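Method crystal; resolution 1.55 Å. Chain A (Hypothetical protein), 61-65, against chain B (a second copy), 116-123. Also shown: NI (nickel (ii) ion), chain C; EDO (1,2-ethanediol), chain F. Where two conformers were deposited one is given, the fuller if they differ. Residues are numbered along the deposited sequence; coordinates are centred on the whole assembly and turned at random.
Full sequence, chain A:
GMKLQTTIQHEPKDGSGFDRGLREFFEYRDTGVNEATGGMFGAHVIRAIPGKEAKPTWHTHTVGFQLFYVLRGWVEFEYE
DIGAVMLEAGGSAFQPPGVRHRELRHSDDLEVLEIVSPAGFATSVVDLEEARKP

Chain A, residues 61-65: HTVGF
Chain B (116-123) VSPAGFAT

The contact between A:His61–A:Phe65 and B:Val116–B:Thr123 is small, burying 216 Å² summed over both sides, and it forms without a hydrogen bond or salt bridge between the stretches. A:Thr62 and B:Pro118 cover the most surface, and the remaining contacts gather around them. The register is set by two close approaches of CA atoms: A:Gly64 CA lies 4.5 Å from B:Pro118 CA, and A:Thr62 CA lies 5.4 Å from B:Phe121 CA. As chain A advances from A:Thr62 to A:Gly64, its nearest partner therefore steps back from B:Phe121 to B:Pro118, so the two segments run in opposite senses.

The A:Thr62–A:Gly64 backbone is irregular, with phi/psi of -85/67° at A:Thr62, -116/152° at A:Val63 and -82/-94° at A:Gly64. The turn at A:Thr62 brings A:Val63 N within 3.0 Å of A:His61 O in a weak hydrogen bond. In chain B, a cis peptide bond precedes B:Pro118 (phi/psi -77/171°). B:Ala119 (-63/-41°) and B:Gly120 (-94/50°) then bend the chain, and B:Phe121 N makes a weak hydrogen bond to B:Ala119 O at 3.3 Å. Beyond this bend, B:Phe121 (-69/152°) and B:Ala122 (-93/160°) are extended.

A:Thr62 directs its CA-to-CB bond toward chain B and adopts the p rotamer (chi1 68°). Its methyl group meets the bend: A:Thr62 CG2 is 3.6 Å from B:Gly120 O and 4.1 Å from B:Ala122 CB. The first approach sets a methyl against a carbonyl oxygen, and the second is an apolar methyl–methyl contact. A:Thr62 OG1 is satisfied by a hydrogen bond elsewhere in the structure. B:Phe121 contributes mainly through its backbone, its CA lying 4.3 Å from A:Thr62 CB, while its own CA-to-CB bond points away (chi1 63°, p; chi2 86°).

B:Pro118 points its CA-to-CB bond toward chain A and presents a C-gamma-endo ring to the peptide backbone. B:Pro118 CB is 3.5 Å from A:Val63 O and 3.6 Å from A:Gly64 N, whereas B:Pro118 CG is 3.7 Å from A:Thr62 O. These are van der Waals contacts of ring carbons with polar backbone atoms; the pyrrolidine ring offers no hydrogen-bond donor, and A:Thr62 O is buried without a polar partner in the model. The A:Val63 CA-to-CB bond points away from chain B (chi1 -68°, m), leaving its backbone to meet the proline.

At A:Gly64 the absence of a side chain permits close packing: an ideal CB would lie 3.1 Å from B:Ser117 OG, a tight approach, whereas A:Gly64 CA itself is 4.5 Å from that oxygen. B:Ser117 (chi1 178°, t) also accepts a weak 3.3 Å hydrogen bond at OG from O2 of 1,2-ethanediol, probably from the crystallisation liquor. The A:His61 CA-to-CB bond points away from chain B (chi1 -51°, m; chi2 -68°), and A:His61 NE2 binds the nickel ion NI at 2.1 Å.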

ATOM      1  N   HIS A  61      16.273  -2.877  -2.551  1.00 18.87           N
ATOM      2  CA  HIS A  61      15.621  -2.071  -1.517  1.00 19.02           C
ATOM      3  C   HIS A  61      14.462  -2.830  -0.907  1.00 20.43           C
ATOM      4  O   HIS A  61      13.736  -3.512  -1.626  1.00 19.64           O
ATOM      5  CB  HIS A  61      15.110  -0.750  -2.076  1.00 18.91           C
ATOM      6  CG  HIS A  61      16.139   0.007  -2.849  1.00 18.14           C
ATOM      7  ND1 HIS A  61      17.247   0.578  -2.263  1.00 20.38           N
ATOM      8  CD2 HIS A  61      16.209   0.279  -4.168  1.00 21.41           C
ATOM      9  CE1 HIS A  61      17.988   1.148  -3.211  1.00 18.22           C
ATOM     10  NE2 HIS A  61      17.385   0.971  -4.381  1.00 17.92           N
ATOM     11  N   THR A  62      14.246  -2.641   0.395  1.00 21.02           N
ATOM     12  CA  THR A  62      13.122  -3.320   1.085  1.00 20.51           C
ATOM     13  C   THR A  62      11.833  -2.510   0.933  1.00 22.60           C
ATOM     14  O   THR A  62      11.319  -1.924   1.878  1.00 26.90           O
ATOM     15  CB  THR A  62      13.446  -3.648   2.591  1.00 27.10           C
ATOM     16  OG1 THR A  62      13.541  -2.423   3.366  1.00 30.09           O
ATOM     17  CG2 THR A  62      14.650  -4.416   2.710  1.00 24.08           C
ATOM     18  N   VAL A  63      11.339  -2.419  -0.273  1.00 22.13           N
ATOM     19  CA  VAL A  63      10.210  -1.607  -0.593  1.00 21.81           C
ATOM     20  C   VAL A  63       9.073  -2.471  -1.064  1.00 24.22           C
ATOM     21  O   VAL A  63       9.316  -3.597  -1.631  1.00 24.95           O
ATOM     22  CB  VAL A  63      10.541  -0.584  -1.738  1.00 22.04           C
ATOM     23  CG1 VAL A  63      11.499   0.405  -1.230  1.00 24.33           C
ATOM     24  CG2 VAL A  63      10.996  -1.255  -3.045  1.00 22.12           C
ATOM     25  N   GLY A  64       7.843  -1.993  -0.840  1.00 19.15           N
ATOM     26  CA  GLY A  64       6.714  -2.544  -1.520  1.00 20.91           C
ATOM     27  C   GLY A  64       6.894  -1.731  -2.826  1.00 28.04           C
ATOM     28  O   GLY A  64       7.788  -2.006  -3.667  1.00 31.90           O
ATOM     29  N   PHE A  65       6.220  -0.621  -2.903  1.00 19.35           N
ATOM     30  CA  PHE A  65       6.001   0.107  -4.113  1.00 17.65           C
ATOM     31  C   PHE A  65       7.212   0.990  -4.389  1.00 18.21           C
ATOM     32  O   PHE A  65       7.716   1.653  -3.469  1.00 19.25           O
ATOM     33  CB  PHE A  65       4.755   0.989  -3.976  1.00 18.70           C
ATOM     34  CG  PHE A  65       4.446   1.760  -5.204  1.00 18.25           C
ATOM     35  CD1 PHE A  65       4.008   1.094  -6.349  1.00 20.01           C
ATOM     36  CD2 PHE A  65       4.666   3.119  -5.255  1.00 18.68           C
ATOM     37  CE1 PHE A  65       3.771   1.780  -7.516  1.00 21.72           C
ATOM     38  CE2 PHE A  65       4.410   3.809  -6.449  1.00 19.37           C
ATOM     39  CZ  PHE A  65       3.951   3.151  -7.537  1.00 18.53           C
TER
ATOM     40  N   VAL B 116       1.671  -7.739   6.459  0.50 19.42           N
ATOM     41  CA  VAL B 116       2.749  -6.774   6.355  0.50 18.77           C
ATOM     42  C   VAL B 116       2.868  -6.287   4.901  0.50 20.26           C
ATOM     43  O   VAL B 116       2.391  -6.916   3.945  0.50 18.81           O
ATOM     44  CB  VAL B 116       4.082  -7.418   6.942  0.50 22.33           C
ATOM     45  CG1 VAL B 116       4.697  -8.439   5.938  0.50 23.27           C
ATOM     46  CG2 VAL B 116       5.116  -6.392   7.427  0.50 16.67           C
ATOM     47  N   SER B 117       3.456  -5.121   4.753  1.00 19.91           N
ATOM     48  CA  SER B 117       3.953  -4.653   3.446  1.00 19.75           C
ATOM     49  C   SER B 117       5.299  -3.968   3.735  1.00 20.68           C
ATOM     50  O   SER B 117       5.360  -3.143   4.653  1.00 21.22           O
ATOM     51  CB  SER B 117       3.019  -3.687   2.784  1.00 21.34           C
ATOM     52  OG  SER B 117       3.585  -3.248   1.565  1.00 20.36           O
ATOM     53  N   PRO B 118       6.364  -4.285   2.986  1.00 18.04           N
ATOM     54  CA  PRO B 118       6.483  -5.356   1.972  1.00 19.45           C
ATOM     55  C   PRO B 118       6.645  -6.697   2.697  1.00 17.50           C
ATOM     56  O   PRO B 118       6.967  -6.775   3.899  1.00 20.67           O
ATOM     57  CB  PRO B 118       7.764  -4.965   1.245  1.00 17.80           C
ATOM     58  CG  PRO B 118       8.608  -4.374   2.287  1.00 19.42           C
ATOM     59  CD  PRO B 118       7.667  -3.583   3.154  1.00 20.77           C
ATOM     60  N   ALA B 119       6.587  -7.798   1.950  1.00 18.50           N
ATOM     61  CA  ALA B 119       6.879  -9.100   2.520  1.00 20.59           C
ATOM     62  C   ALA B 119       8.323  -9.184   3.018  1.00 21.98           C
ATOM     63  O   ALA B 119       8.628  -9.800   4.059  1.00 24.33           O
ATOM     64  CB  ALA B 119       6.577 -10.209   1.528  1.00 21.23           C
ATOM     65  N   GLY B 120       9.225  -8.615   2.225  1.00 19.69           N
ATOM     66  CA  GLY B 120      10.632  -8.713   2.506  1.00 20.84           C
ATOM     67  C   GLY B 120      11.215  -7.571   3.296  1.00 21.69           C
ATOM     68  O   GLY B 120      12.184  -6.992   2.908  1.00 27.14           O
ATOM     69  N   PHE B 121      10.597  -7.203   4.417  1.00 24.90           N
ATOM     70  CA  PHE B 121      11.160  -6.126   5.278  1.00 23.74           C
ATOM     71  C   PHE B 121      12.476  -6.498   6.006  1.00 24.17           C
ATOM     72  O   PHE B 121      12.757  -7.665   6.265  1.00 27.89           O
ATOM     73  CB  PHE B 121      10.098  -5.668   6.256  1.00 24.03           C
ATOM     74  CG  PHE B 121       9.647  -6.715   7.187  1.00 23.06           C
ATOM     75  CD1 PHE B 121      10.362  -6.922   8.353  1.00 22.29           C
ATOM     76  CD2 PHE B 121       8.540  -7.496   6.919  1.00 21.54           C
ATOM     77  CE1 PHE B 121       9.959  -7.832   9.225  1.00 23.69           C
ATOM     78  CE2 PHE B 121       8.145  -8.441   7.765  1.00 24.23           C
ATOM     79  CZ  PHE B 121       8.860  -8.600   8.952  1.00 22.19           C
ATOM     80  N   ALA B 122      13.300  -5.488   6.302  1.00 23.25           N
ATOM     81  CA  ALA B 122      14.494  -5.623   7.103  1.00 23.42           C
ATOM     82  C   ALA B 122      14.160  -5.319   8.572  1.00 20.43           C
ATOM     83  O   ALA B 122      13.132  -4.734   8.881  1.00 20.67           O
ATOM     84  CB  ALA B 122      15.580  -4.668   6.656  1.00 24.37           C
ATOM     85  N   THR B 123      15.044  -5.798   9.460  1.00 22.98           N
ATOM     86  CA  THR B 123      14.858  -5.631  10.895  1.00 22.81           C
ATOM     87  C   THR B 123      16.166  -5.144  11.476  1.00 21.69           C
ATOM     88  O   THR B 123      17.225  -5.669  11.097  1.00 24.06           O
ATOM     89  CB  THR B 123      14.433  -6.961  11.582  1.00 22.69           C
ATOM     90  OG1 THR B 123      13.174  -7.412  11.059  1.00 20.76           O
ATOM     91  CG2 THR B 123      14.332  -6.797  13.100  1.00 22.37           C
TER
HETATM   92 NI    NI C 300      18.351   1.459  -6.159  1.00 18.21          NI
HETATM   93  C1  EDO F 303       1.701   0.210   1.845  1.00 43.08           C
HETATM   94  O1  EDO F 303       2.533  -0.500   2.808  1.00 40.61           O
HETATM   95  C2  EDO F 303       1.574  -0.386   0.416  1.00 43.01           C
HETATM   96  O2  EDO F 303       2.774  -0.661  -0.355  1.00 51.78           O
HETATM   97  O   HOH W   1      16.599   2.558  -6.647  1.00 17.80           O
HETATM   98  O   HOH W   2      19.233   3.189  -5.237  1.00 22.96           O
HETATM   99  O   HOH W   3      19.236   2.252  -7.951  1.00 19.70           O